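Local coordinates for phosphatidylethanolamine-binding protein (Plasmodium vivax, PDB 2GZQ), which probably binds phosphatidylethanolamine or related phospholipid headgroups, at residues E17-I23 against G191-C195; L81-D85 against F172-A178; I121-P125 against V155-Y161; P129-K133 against Q196-K200. The contacts are given in a common frame with arbitrary orientation. Where two conformers were deposited one is given. Numbering follows the deposited sequence.

Interaction 1. Residues E17-I23 against G191-C195; sequences ELKREKI and GFNWC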
loop_
_atom_site.group_PDB
_atom_site.type_symbol
_atom_site.label_atom_id
_atom_site.label_comp_id
_atom_site.label_asym_id
_atom_site.label_seq_id
_atom_site.Cartn_x
_atom_site.Cartn_y
_atom_site.Cartn_z
ATOM N N GLU A 17 -4.431 -3.944 -17.253
ATOM C CA GLU A 17 -4.221 -2.581 -16.788
ATOM C C GLU A 17 -2.879 -2.444 -16.067
ATOM O O GLU A 17 -2.114 -1.485 -16.264
ATOM C CB GLU A 17 -5.335 -2.292 -15.765
ATOM C CG GLU A 17 -5.928 -0.941 -15.738
ATOM C CD GLU A 17 -7.049 -0.848 -14.708
ATOM O OE1 GLU A 17 -7.211 0.256 -14.144
ATOM O OE2 GLU A 17 -7.792 -1.853 -14.466
ATOM N N LEU A 18 -2.619 -3.379 -15.177
ATOM C CA LEU A 18 -1.381 -3.339 -14.427
ATOM C C LEU A 18 -0.150 -3.554 -15.294
ATOM O O LEU A 18 0.899 -2.934 -15.059
ATOM C CB LEU A 18 -1.419 -4.334 -13.272
ATOM C CG LEU A 18 -2.501 -4.081 -12.214
ATOM C CD1 LEU A 18 -2.357 -5.018 -11.011
ATOM C CD2 LEU A 18 -2.582 -2.650 -11.778
ATOM N N LYS A 19 -0.266 -4.387 -16.313
ATOM C CA LYS A 19 0.827 -4.549 -17.261
ATOM C C LYS A 19 1.047 -3.295 -18.081
ATOM O O LYS A 19 2.182 -2.889 -18.306
ATOM C CB LYS A 19 0.577 -5.774 -18.136
ATOM C CG LYS A 19 0.776 -7.110 -17.397
ATOM C CD LYS A 19 0.620 -8.347 -18.285
ATOM C CE LYS A 19 1.020 -9.647 -17.557
ATOM N NZ LYS A 19 0.950 -10.883 -18.415
ATOM N N ARG A 20 -0.019 -2.642 -18.507
ATOM C CA ARG A 20 0.119 -1.434 -19.306
ATOM C C ARG A 20 0.964 -0.397 -18.576
ATOM O O ARG A 20 1.795 0.282 -19.174
ATOM C CB ARG A 20 -1.268 -0.870 -19.568
ATOM C CG ARG A 20 -1.281 0.338 -20.459
ATOM C CD ARG A 20 -2.675 0.882 -20.564
ATOM N NE ARG A 20 -3.011 1.577 -19.334
ATOM C CZ ARG A 20 -4.180 1.507 -18.706
ATOM N NH1 ARG A 20 -5.163 0.767 -19.195
ATOM N NH2 ARG A 20 -4.349 2.182 -17.576
ATOM N N GLU A 21 0.699 -0.267 -17.267
ATOM C CA GLU A 21 1.347 0.739 -16.415
ATOM C C GLU A 21 2.653 0.261 -15.793
ATOM O O GLU A 21 3.310 1.011 -15.057
ATOM C CB GLU A 21 0.385 1.204 -15.319
ATOM C CG GLU A 21 -0.897 1.760 -15.893
ATOM C CD GLU A 21 -0.697 3.012 -16.723
ATOM O OE1 GLU A 21 0.235 3.805 -16.447
ATOM O OE2 GLU A 21 -1.459 3.220 -17.695
ATOM N N LYS A 22 3.027 -0.974 -16.110
ATOM C CA LYS A 22 4.222 -1.644 -15.592
ATOM C C LYS A 22 4.215 -1.848 -14.078
ATOM O O LYS A 22 5.251 -2.143 -13.483
ATOM C CB LYS A 22 5.485 -0.962 -16.070
ATOM C CG LYS A 22 5.589 -1.064 -17.592
ATOM C CD LYS A 22 6.949 -0.749 -18.163
ATOM C CE LYS A 22 6.892 -0.891 -19.667
ATOM N NZ LYS A 22 5.665 -0.259 -20.239
ATOM N N ILE A 23 3.045 -1.765 -13.481
ATOM C CA ILE A 23 2.903 -2.218 -12.131
ATOM C C ILE A 23 3.208 -3.717 -12.005
ATOM O O ILE A 23 3.806 -4.144 -11.025
ATOM C CB ILE A 23 1.561 -1.747 -11.621
ATOM C CG1 ILE A 23 1.612 -0.221 -11.546
ATOM C CG2 ILE A 23 1.216 -2.370 -10.310
ATOM C CD1 ILE A 23 0.283 0.419 -11.444
ATOM N N GLY A 191 -6.121 -7.260 -3.252
ATOM C CA GLY A 191 -6.586 -5.980 -3.747
ATOM C C GLY A 191 -5.446 -5.043 -4.018
ATOM O O GLY A 191 -4.351 -5.181 -3.488
ATOM N N PHE A 192 -5.724 -4.056 -4.862
ATOM C CA PHE A 192 -4.714 -3.085 -5.273
ATOM C C PHE A 192 -5.380 -1.806 -5.749
ATOM O O PHE A 192 -6.419 -1.854 -6.426
ATOM C CB PHE A 192 -3.871 -3.650 -6.410
ATOM C CG PHE A 192 -2.697 -2.782 -6.764
ATOM C CD1 PHE A 192 -2.697 -1.983 -7.922
ATOM C CD2 PHE A 192 -1.587 -2.736 -5.944
ATOM C CE1 PHE A 192 -1.627 -1.165 -8.220
ATOM C CE2 PHE A 192 -0.526 -1.908 -6.245
ATOM C CZ PHE A 192 -0.551 -1.124 -7.386
ATOM N N ASN A 193 -4.778 -0.661 -5.448
ATOM C CA ASN A 193 -5.159 0.581 -6.135
ATOM C C ASN A 193 -3.940 1.458 -6.159
ATOM O O ASN A 193 -2.975 1.246 -5.423
ATOM C CB ASN A 193 -6.334 1.265 -5.415
ATOM C CG ASN A 193 -7.224 2.046 -6.339
ATOM O OD1 ASN A 193 -6.781 2.545 -7.407
ATOM N ND2 ASN A 193 -8.489 2.190 -5.923
ATOM N N TRP A 194 -3.940 2.449 -7.048
ATOM C CA TRP A 194 -2.786 3.339 -7.143
ATOM C C TRP A 194 -3.213 4.631 -7.796
ATOM O O TRP A 194 -4.283 4.714 -8.410
ATOM C CB TRP A 194 -1.615 2.677 -7.932
ATOM C CG TRP A 194 -1.731 2.777 -9.434
ATOM C CD1 TRP A 194 -0.983 3.572 -10.227
ATOM C CD2 TRP A 194 -2.623 2.060 -10.299
ATOM N NE1 TRP A 194 -1.349 3.408 -11.551
ATOM C CE2 TRP A 194 -2.345 2.473 -11.624
ATOM C CE3 TRP A 194 -3.618 1.111 -10.087
ATOM C CZ2 TRP A 194 -3.064 1.982 -12.734
ATOM C CZ3 TRP A 194 -4.328 0.608 -11.200
ATOM C CH2 TRP A 194 -4.046 1.057 -12.498
ATOM N N CYS A 195 -2.333 5.628 -7.675
ATOM C CA CYS A 195 -2.471 6.891 -8.385
ATOM C C CYS A 195 -1.104 7.305 -8.863
ATOM O O CYS A 195 -0.110 6.657 -8.539
ATOM C CB CYS A 195 -3.089 7.950 -7.447
ATOM S SG CYS A 195 -2.083 8.386 -6.016
HETATM O O HOH W 1 0.126 4.625 -13.654
#
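A Schellman motif closes the N-terminal helix 15-20 here, and the turn it makes packs against strand 188-198 of the six-stranded sheet of the phosphatidylethanolamine-binding fold. Lys22, at a phi of 62°, ends one helix and is also the N-cap of the next, 23-26. The chain therefore changes direction directly before Ile23, whose side chain is delivered to the strand. Trp194 gives up the most surface to the contact. Ile23 CD1 sits over the face of its five-membered ring, 3.3 Å from the centroid and 9° off the normal, a nearly perpendicular CH-pi contact. Phe192, two residues earlier on the same side of the strand, extends the apolar patch: Ile23 CG2 lies 3.6 Å from Phe192 CZ. Leu18 CD2 reaches both rings, at 3.9 Å from Phe192 CD1 and 3.7 Å from Trp194 CZ3. Beyond the contact, Phe192 meets Phe28 edge-to-face. The carboxylate of Glu17 skirts the indole edge while OE1 is hydrogen-bonded to His51. With no direct polar bond between the segments, the indole nitrogen is served by solvent: one water accepts from Trp194 NE1 at 2.8 Å and donates to Glu21 OE1 at 2.9 Å.

Interaction 2. Residues L81-D85 against F172-A178; sequences LFMID and FNNCQSA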
loop_
_atom_site.group_PDB
_atom_site.type_symbol
_atom_site.label_atom_id
_atom_site.label_comp_id
_atom_site.label_asym_id
_atom_site.label_seq_id
_atom_site.Cartn_x
_atom_site.Cartn_y
_atom_site.Cartn_z
ATOM N N LEU A 81 -2.574 -3.854 4.944
ATOM C CA LEU A 81 -2.528 -2.848 3.890
ATOM C C LEU A 81 -1.187 -2.144 3.951
ATOM O O LEU A 81 -0.774 -1.670 5.012
ATOM C CB LEU A 81 -3.660 -1.850 4.129
ATOM C CG LEU A 81 -3.762 -0.692 3.147
ATOM C CD1 LEU A 81 -3.910 -1.101 1.710
ATOM C CD2 LEU A 81 -4.919 0.209 3.524
ATOM N N PHE A 82 -0.529 -2.059 2.802
ATOM C CA PHE A 82 0.716 -1.341 2.670
ATOM C C PHE A 82 0.500 -0.217 1.655
ATOM O O PHE A 82 -0.094 -0.467 0.588
ATOM C CB PHE A 82 1.835 -2.246 2.113
ATOM C CG PHE A 82 2.214 -3.421 2.978
ATOM C CD1 PHE A 82 2.300 -3.335 4.347
ATOM C CD2 PHE A 82 2.518 -4.649 2.406
ATOM C CE1 PHE A 82 2.681 -4.434 5.095
ATOM C CE2 PHE A 82 2.907 -5.703 3.152
ATOM C CZ PHE A 82 2.972 -5.623 4.487
HETATM N N MSE A 83 1.013 0.975 1.927
HETATM C CA MSE A 83 1.137 1.975 0.921
HETATM C C MSE A 83 2.613 2.220 0.635
HETATM O O MSE A 83 3.413 2.398 1.568
HETATM C CB MSE A 83 0.489 3.207 1.465
HETATM C CG MSE A 83 0.550 4.357 0.571
HETATM SE SE MSE A 83 0.160 5.826 1.678
HETATM C CE MSE A 83 0.475 7.252 0.406
ATOM N N ILE A 84 2.967 2.189 -0.649
ATOM C CA ILE A 84 4.350 2.254 -1.092
ATOM C C ILE A 84 4.539 3.244 -2.228
ATOM O O ILE A 84 3.615 3.550 -2.977
ATOM C CB ILE A 84 4.917 0.895 -1.521
ATOM C CG1 ILE A 84 4.110 0.330 -2.671
ATOM C CG2 ILE A 84 4.960 -0.063 -0.358
ATOM C CD1 ILE A 84 4.831 -0.713 -3.455
ATOM N N ASP A 85 5.777 3.685 -2.389
ATOM C CA ASP A 85 6.243 4.345 -3.603
ATOM C C ASP A 85 7.318 3.481 -4.252
ATOM O O ASP A 85 8.436 3.414 -3.737
ATOM C CB ASP A 85 6.787 5.729 -3.265
ATOM C CG ASP A 85 7.182 6.522 -4.500
ATOM O OD1 ASP A 85 7.694 7.658 -4.340
ATOM O OD2 ASP A 85 6.961 6.003 -5.614
ATOM N N PHE A 172 11.770 -0.960 1.821
ATOM C CA PHE A 172 10.794 -1.669 2.621
ATOM C C PHE A 172 11.422 -2.290 3.869
ATOM O O PHE A 172 11.436 -3.501 4.065
ATOM C CB PHE A 172 9.988 -2.671 1.790
ATOM C CG PHE A 172 8.599 -2.900 2.310
ATOM C CD1 PHE A 172 8.374 -3.600 3.480
ATOM C CD2 PHE A 172 7.507 -2.344 1.671
ATOM C CE1 PHE A 172 7.086 -3.789 3.962
ATOM C CE2 PHE A 172 6.212 -2.515 2.172
ATOM C CZ PHE A 172 6.004 -3.242 3.309
ATOM N N ASN A 173 11.969 -1.433 4.708
ATOM C CA ASN A 173 12.597 -1.869 5.954
ATOM C C ASN A 173 13.654 -2.905 5.732
ATOM O O ASN A 173 13.801 -3.858 6.487
ATOM C CB ASN A 173 11.591 -2.372 6.977
ATOM C CG ASN A 173 12.202 -2.440 8.356
ATOM O OD1 ASN A 173 13.029 -1.595 8.673
ATOM N ND2 ASN A 173 11.874 -3.492 9.155
ATOM N N ASN A 174 14.437 -2.704 4.686
ATOM C CA ASN A 174 15.515 -3.614 4.293
ATOM C C ASN A 174 14.997 -5.012 3.944
ATOM O O ASN A 174 15.734 -5.998 4.106
ATOM C CB ASN A 174 16.592 -3.704 5.395
ATOM C CG ASN A 174 17.432 -2.444 5.509
ATOM O OD1 ASN A 174 17.744 -1.995 6.608
ATOM N ND2 ASN A 174 17.757 -1.858 4.377
ATOM N N CYS A 175 13.754 -5.103 3.469
ATOM C CA CYS A 175 13.245 -6.339 2.869
ATOM C C CYS A 175 12.965 -6.178 1.372
ATOM O O CYS A 175 12.384 -7.081 0.731
ATOM C CB CYS A 175 11.989 -6.822 3.581
ATOM S SG CYS A 175 12.232 -7.142 5.335
ATOM N N GLN A 176 13.392 -5.041 0.848
ATOM C CA GLN A 176 13.409 -4.700 -0.572
ATOM C C GLN A 176 12.030 -4.269 -1.074
ATOM O O GLN A 176 11.882 -3.131 -1.494
ATOM C CB GLN A 176 14.031 -5.804 -1.412
ATOM C CG GLN A 176 15.345 -6.297 -0.836
ATOM C CD GLN A 176 16.306 -5.176 -0.482
ATOM O OE1 GLN A 176 16.594 -4.322 -1.312
ATOM N NE2 GLN A 176 16.838 -5.203 0.747
ATOM N N SER A 177 11.032 -5.147 -1.030
ATOM C CA SER A 177 9.747 -4.859 -1.640
ATOM C C SER A 177 8.581 -5.343 -0.810
ATOM O O SER A 177 8.716 -6.308 -0.040
ATOM C CB SER A 177 9.652 -5.487 -3.021
ATOM O OG SER A 177 9.597 -6.888 -2.953
ATOM N N ALA A 178 7.441 -4.693 -1.002
ATOM C CA ALA A 178 6.201 -5.154 -0.404
ATOM C C ALA A 178 5.900 -6.588 -0.830
ATOM O O ALA A 178 5.534 -7.412 -0.014
ATOM C CB ALA A 178 5.080 -4.254 -0.793
#
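Phe172 begins the second segment with its ring turned to strand 77-85. The rim of this ring points at the face of Phe82 in a T-shaped (edge-to-face) pair, with centroids 5.0 Å apart and planes at 74°, and Phe172 CE2 lies 3.7 Å from Ile84 CG2. The positive phi and psi of Phe172, Asn173 and Asn174 wind the backbone in the left-handed sense, and Cys175 N bonds back to Phe172 O at 2.9 Å. Asn173 takes no part in the contact with the strand; its side chain bonds to Gly157 O and Thr168 N. Ser177 then acts as N-cap of helix 178-184, its OG bonded to the backbone N of Asn180. The first helical residue, Ala178, drops its CB to 4.1 Å from Phe82 CD2 and 4.2 Å from Ile84 CG2, while its amide is held by Asp98. A short left-handed helix, then a three-residue link, then a capped right-handed helix, packed on a core strand, is consistent with the left-handed-helix motif proposed as functional in this protein.

Interaction 3. Residues I121-P125 against V155-Y161; sequences ITLLP and VTGVPLY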
loop_
_atom_site.group_PDB
_atom_site.type_symbol
_atom_site.label_atom_id
_atom_site.label_comp_id
_atom_site.label_asym_id
_atom_site.label_seq_id
_atom_site.Cartn_x
_atom_site.Cartn_y
_atom_site.Cartn_z
ATOM N N ILE A 121 -3.282 -3.113 14.090
ATOM C CA ILE A 121 -1.937 -2.863 14.570
ATOM C C ILE A 121 -1.273 -2.010 13.511
ATOM O O ILE A 121 -1.145 -2.430 12.346
ATOM C CB ILE A 121 -1.175 -4.181 14.753
ATOM C CG1 ILE A 121 -1.913 -5.117 15.690
ATOM C CG2 ILE A 121 0.229 -3.886 15.273
ATOM C CD1 ILE A 121 -1.222 -6.438 15.940
ATOM N N THR A 122 -0.813 -0.835 13.886
ATOM C CA THR A 122 -0.076 0.022 12.990
ATOM C C THR A 122 1.416 -0.315 13.034
ATOM O O THR A 122 2.127 0.046 13.971
ATOM C CB THR A 122 -0.352 1.503 13.276
ATOM O OG1 THR A 122 -1.743 1.762 13.017
ATOM C CG2 THR A 122 0.474 2.408 12.410
ATOM N N LEU A 123 1.860 -1.086 12.064
ATOM C CA LEU A 123 3.232 -1.561 12.037
ATOM C C LEU A 123 4.187 -0.455 11.583
ATOM O O LEU A 123 5.299 -0.344 12.046
ATOM C CB LEU A 123 3.341 -2.761 11.097
ATOM C CG LEU A 123 2.562 -3.997 11.510
ATOM C CD1 LEU A 123 2.587 -5.030 10.361
ATOM C CD2 LEU A 123 3.103 -4.593 12.765
ATOM N N LEU A 124 3.714 0.400 10.678
ATOM C CA LEU A 124 4.435 1.610 10.275
ATOM C C LEU A 124 3.417 2.740 10.140
ATOM O O LEU A 124 2.560 2.681 9.243
ATOM C CB LEU A 124 5.169 1.405 8.948
ATOM C CG LEU A 124 6.289 0.365 9.015
ATOM C CD1 LEU A 124 6.741 0.003 7.603
ATOM C CD2 LEU A 124 7.480 0.890 9.826
ATOM N N PRO A 125 3.523 3.784 10.987
ATOM C CA PRO A 125 2.499 4.803 10.902
ATOM C C PRO A 125 2.636 5.611 9.612
ATOM O O PRO A 125 3.733 5.772 9.064
ATOM C CB PRO A 125 2.756 5.673 12.132
ATOM C CG PRO A 125 4.204 5.481 12.451
ATOM C CD PRO A 125 4.547 4.095 12.004
ATOM N N VAL A 155 4.753 -10.277 11.654
ATOM C CA VAL A 155 5.074 -10.165 10.243
ATOM C C VAL A 155 6.591 -10.130 10.140
ATOM O O VAL A 155 7.232 -9.157 10.579
ATOM C CB VAL A 155 4.468 -8.892 9.646
ATOM C CG1 VAL A 155 4.830 -8.778 8.184
ATOM C CG2 VAL A 155 2.944 -8.900 9.894
ATOM N N THR A 156 7.180 -11.186 9.617
ATOM C CA THR A 156 8.612 -11.223 9.432
ATOM C C THR A 156 9.024 -10.058 8.526
ATOM O O THR A 156 8.435 -9.889 7.459
ATOM C CB THR A 156 8.991 -12.587 8.838
ATOM O OG1 THR A 156 8.536 -13.617 9.734
ATOM C CG2 THR A 156 10.494 -12.690 8.607
ATOM N N GLY A 157 10.024 -9.279 8.932
ATOM C CA GLY A 157 10.468 -8.137 8.149
ATOM C C GLY A 157 9.873 -6.807 8.574
ATOM O O GLY A 157 10.425 -5.737 8.266
ATOM N N VAL A 158 8.749 -6.851 9.288
ATOM C CA VAL A 158 8.053 -5.654 9.696
ATOM C C VAL A 158 7.618 -5.802 11.156
ATOM O O VAL A 158 6.452 -6.110 11.461
ATOM C CB VAL A 158 6.834 -5.346 8.806
ATOM C CG1 VAL A 158 6.371 -3.931 9.076
ATOM C CG2 VAL A 158 7.153 -5.504 7.333
ATOM N N PRO A 159 8.566 -5.577 12.065
ATOM C CA PRO A 159 8.220 -5.849 13.450
ATOM C C PRO A 159 7.271 -4.841 14.043
ATOM O O PRO A 159 7.016 -3.791 13.460
ATOM C CB PRO A 159 9.568 -5.801 14.171
ATOM C CG PRO A 159 10.582 -5.973 13.100
ATOM C CD PRO A 159 9.980 -5.217 11.936
ATOM N N LEU A 160 6.712 -5.198 15.173
ATOM C CA LEU A 160 5.905 -4.230 15.901
ATOM C C LEU A 160 6.651 -2.931 16.070
ATOM O O LEU A 160 7.853 -2.880 16.315
ATOM C CB LEU A 160 5.483 -4.758 17.251
ATOM C CG LEU A 160 4.660 -6.044 17.247
ATOM C CD1 LEU A 160 4.541 -6.584 18.630
ATOM C CD2 LEU A 160 3.307 -5.804 16.637
ATOM N N TYR A 161 5.930 -1.841 15.907
ATOM C CA TYR A 161 6.528 -0.505 15.805
ATOM C C TYR A 161 7.063 -0.008 17.161
ATOM O O TYR A 161 6.383 -0.075 18.208
ATOM C CB TYR A 161 5.515 0.490 15.278
ATOM C CG TYR A 161 6.059 1.861 14.990
ATOM C CD1 TYR A 161 5.672 2.952 15.722
ATOM C CD2 TYR A 161 6.905 2.078 13.911
ATOM C CE1 TYR A 161 6.113 4.220 15.411
ATOM C CE2 TYR A 161 7.380 3.328 13.612
ATOM C CZ TYR A 161 6.974 4.409 14.359
ATOM O OH TYR A 161 7.393 5.696 14.078
HETATM O O HOH W 2 3.122 -2.133 15.506
HETATM O O HOH W 3 7.912 -0.951 12.780
#
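Solvent, not direct hydrogen bonding, joins the two backbones here, although they come as close as 5.1 Å between the CA atoms of Leu123 and Tyr161. One water donates to Thr122 O at 2.8 Å and accepts from Tyr161 N at 2.9 Å; a second donates to Leu123 O at 2.8 Å and to Pro159 O at 3.1 Å. Around these bridges the packing is apolar. Leu123, the residue most covered, puts CB 3.8 Å from Val158 CG1, CD1 3.9 Å from Val155 CG2 and CD2 4.1 Å from Leu160 CD2. At the other end, Pro125 CD stands over the face of the Tyr161 ring, 3.5 Å from its centroid and 18° off the normal, a CH-pi contact; the Tyr161 hydroxyl is bonded to Glu164. Val155 to Val158 form a type II turn closed by Val158 N to Val155 O at 3.0 Å, with Gly157 at a phi of 96°, where a CB would strike the preceding carbonyl oxygen. Leu123 and Leu124 together face Ala103 of strand 99-107 in a classic beta bulge, so the loop covers an irregular outermost strand, with Val158 reaching on to Phe172 of helix 171-174 and to Val181 of helix 178-184.

Interaction 4. Residues P129-K133 against Q196-K200; sequences PSIKK and QMRRK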
loop_
_atom_site.group_PDB
_atom_site.type_symbol
_atom_site.label_atom_id
_atom_site.label_comp_id
_atom_site.label_asym_id
_atom_site.label_seq_id
_atom_site.Cartn_x
_atom_site.Cartn_y
_atom_site.Cartn_z
ATOM N N PRO A 129 3.599 11.042 0.963
ATOM C CA PRO A 129 4.525 10.957 -0.160
ATOM C C PRO A 129 5.698 11.865 -0.072
ATOM O O PRO A 129 5.593 13.018 0.329
ATOM C CB PRO A 129 3.654 11.271 -1.372
ATOM C CG PRO A 129 2.306 10.797 -0.974
ATOM C CD PRO A 129 2.203 11.100 0.500
ATOM N N SER A 130 6.820 11.319 -0.498
ATOM C CA SER A 130 8.095 11.983 -0.409
ATOM C C SER A 130 8.596 12.224 -1.817
ATOM O O SER A 130 9.298 11.381 -2.384
ATOM C CB SER A 130 9.063 11.094 0.353
ATOM O OG SER A 130 10.342 11.694 0.453
ATOM N N ILE A 131 8.203 13.351 -2.400
ATOM C CA ILE A 131 8.457 13.563 -3.817
ATOM C C ILE A 131 9.099 14.923 -4.065
ATOM O O ILE A 131 8.478 15.961 -3.843
ATOM C CB ILE A 131 7.142 13.458 -4.648
ATOM C CG1 ILE A 131 6.487 12.092 -4.446
ATOM C CG2 ILE A 131 7.440 13.722 -6.132
ATOM C CD1 ILE A 131 5.151 11.948 -5.132
ATOM N N LYS A 132 10.336 14.922 -4.546
ATOM C CA LYS A 132 11.005 16.151 -4.959
ATOM C C LYS A 132 10.572 16.568 -6.350
ATOM O O LYS A 132 10.236 15.739 -7.196
ATOM C CB LYS A 132 12.526 15.988 -4.935
ATOM C CG LYS A 132 13.111 15.655 -3.576
ATOM C CD LYS A 132 12.502 16.507 -2.468
ATOM C CE LYS A 132 11.896 15.644 -1.368
ATOM N NZ LYS A 132 10.926 16.397 -0.520
ATOM N N LYS A 133 10.611 17.859 -6.612
ATOM C CA LYS A 133 10.457 18.357 -7.972
ATOM C C LYS A 133 11.442 17.720 -8.948
ATOM O O LYS A 133 12.624 17.570 -8.652
ATOM C CB LYS A 133 10.615 19.880 -7.988
ATOM C CG LYS A 133 9.676 20.585 -8.950
ATOM C CD LYS A 133 10.052 20.302 -10.398
ATOM C CE LYS A 133 11.310 21.055 -10.812
ATOM N NZ LYS A 133 12.106 20.326 -11.846
ATOM N N GLN A 196 -1.061 8.373 -9.663
ATOM C CA GLN A 196 0.193 8.981 -10.073
ATOM C C GLN A 196 0.341 10.348 -9.418
ATOM O O GLN A 196 -0.596 11.146 -9.422
ATOM C CB GLN A 196 0.207 9.134 -11.584
ATOM C CG GLN A 196 0.184 7.848 -12.417
ATOM C CD GLN A 196 0.042 8.166 -13.903
ATOM O OE1 GLN A 196 1.031 8.370 -14.585
ATOM N NE2 GLN A 196 -1.191 8.214 -14.401
HETATM N N MSE A 197 1.504 10.631 -8.848
HETATM C CA MSE A 197 1.731 11.903 -8.172
HETATM C C MSE A 197 3.053 12.483 -8.621
HETATM O O MSE A 197 4.030 11.760 -8.788
HETATM C CB MSE A 197 1.796 11.719 -6.660
HETATM C CG MSE A 197 0.470 11.470 -5.991
HETATM SE SE MSE A 197 0.637 11.351 -4.047
HETATM C CE MSE A 197 0.455 13.167 -3.620
ATOM N N ARG A 198 3.086 13.801 -8.813
ATOM C CA ARG A 198 4.335 14.512 -9.028
ATOM C C ARG A 198 4.320 15.803 -8.225
ATOM O O ARG A 198 3.255 16.227 -7.773
ATOM C CB ARG A 198 4.558 14.794 -10.519
ATOM C CG ARG A 198 3.465 15.622 -11.182
ATOM C CD ARG A 198 3.767 15.903 -12.674
ATOM N NE ARG A 198 4.970 16.695 -12.898
ATOM C CZ ARG A 198 4.983 18.023 -12.974
ATOM N NH1 ARG A 198 3.856 18.710 -12.815
ATOM N NH2 ARG A 198 6.115 18.663 -13.195
ATOM N N ARG A 199 5.492 16.364 -7.978
ATOM C CA ARG A 199 5.535 17.689 -7.392
ATOM C C ARG A 199 5.531 18.767 -8.464
ATOM O O ARG A 199 6.383 18.796 -9.355
ATOM C CB ARG A 199 6.701 17.849 -6.425
ATOM C CG ARG A 199 6.663 19.196 -5.685
ATOM C CD ARG A 199 7.794 19.337 -4.710
ATOM N NE ARG A 199 7.659 18.438 -3.574
ATOM C CZ ARG A 199 7.071 18.754 -2.425
ATOM N NH1 ARG A 199 6.540 19.955 -2.253
ATOM N NH2 ARG A 199 7.007 17.862 -1.448
ATOM N N LYS A 200 4.552 19.659 -8.366
ATOM C CA LYS A 200 4.525 20.869 -9.172
ATOM C C LYS A 200 5.629 21.834 -8.736
ATOM O O LYS A 200 6.644 21.978 -9.419
ATOM C CB LYS A 200 3.159 21.544 -9.043
ATOM C CG LYS A 200 1.992 20.579 -9.133
ATOM C CD LYS A 200 0.654 21.298 -9.079
ATOM C CE LYS A 200 0.161 21.669 -10.471
ATOM N NZ LYS A 200 0.100 20.498 -11.392
HETATM O O HOH W 4 6.824 15.096 -0.674
HETATM O O HOH W 5 7.976 14.731 -9.445
#
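The polar heart of this contact is the carbonyl oxygen of Ile131. It accepts a short, nearly linear hydrogen bond from Arg199 NE (2.6 Å between Arg199 NE and Ile131 O, 174° at the hydrogen), supplemented by a long, weak one from Arg199 NH2 at 3.4 Å. Water organises the flanking groups: one molecule donates to Pro129 O at 2.6 Å, accepts from Ile131 N at 2.8 Å, and receives a weak bond from Arg199 NH2 at 2.9 Å, so the guanidinium and the loop backbone share a solvent site. Lys132 O is bonded to Thr135 OG1, and a second water links it only weakly to Arg199 N, at 3.3 Å from each of these atoms. Two like charges come close, with Lys132 NZ 4.3 Å from Arg199 NH2. Towards the interior the contact becomes apolar. Met197, a selenomethionine, places SE 3.5 Å from Pro129 CG, and its CB packs on Ile131 CD1 at 3.7 Å, while its backbone remains paired with His138 of strand 138-148. Residues 129-133 and 197-200 run in broadly the same direction, their end-to-end vectors 39° apart, but are not paired as sheet strands. The arrangement is that of a C-terminal tail leaving the last strand of the six-stranded sheet and fastened, by an arginine side chain to a main-chain carbonyl, alongside the loop between strands 121-124 and 138-148.

How the interactions relate
All four contacts reach the six-stranded sheet. Interactions 1 and 4 share strand 188-198, which passes from under the N-terminal helix to the C-terminal tail; their centres are 18 Å apart. Interactions 2 and 3 are 11 Å apart and touch: Asn173 ND2 lies 2.8 Å from Gly157 O, a probable hydrogen bond, and Phe172 packs on Val158. Interaction 3 is nested along the chain within the loop closed by interaction 2, and that within the loop closed by interaction 1, whereas interaction 4 crosses all three. Interactions 1 and 3, with centres 25 Å apart, lie on opposite sides of the chain's centre. The shared sheet thus holds the N-terminal helix, the C-terminal tail and loops between them.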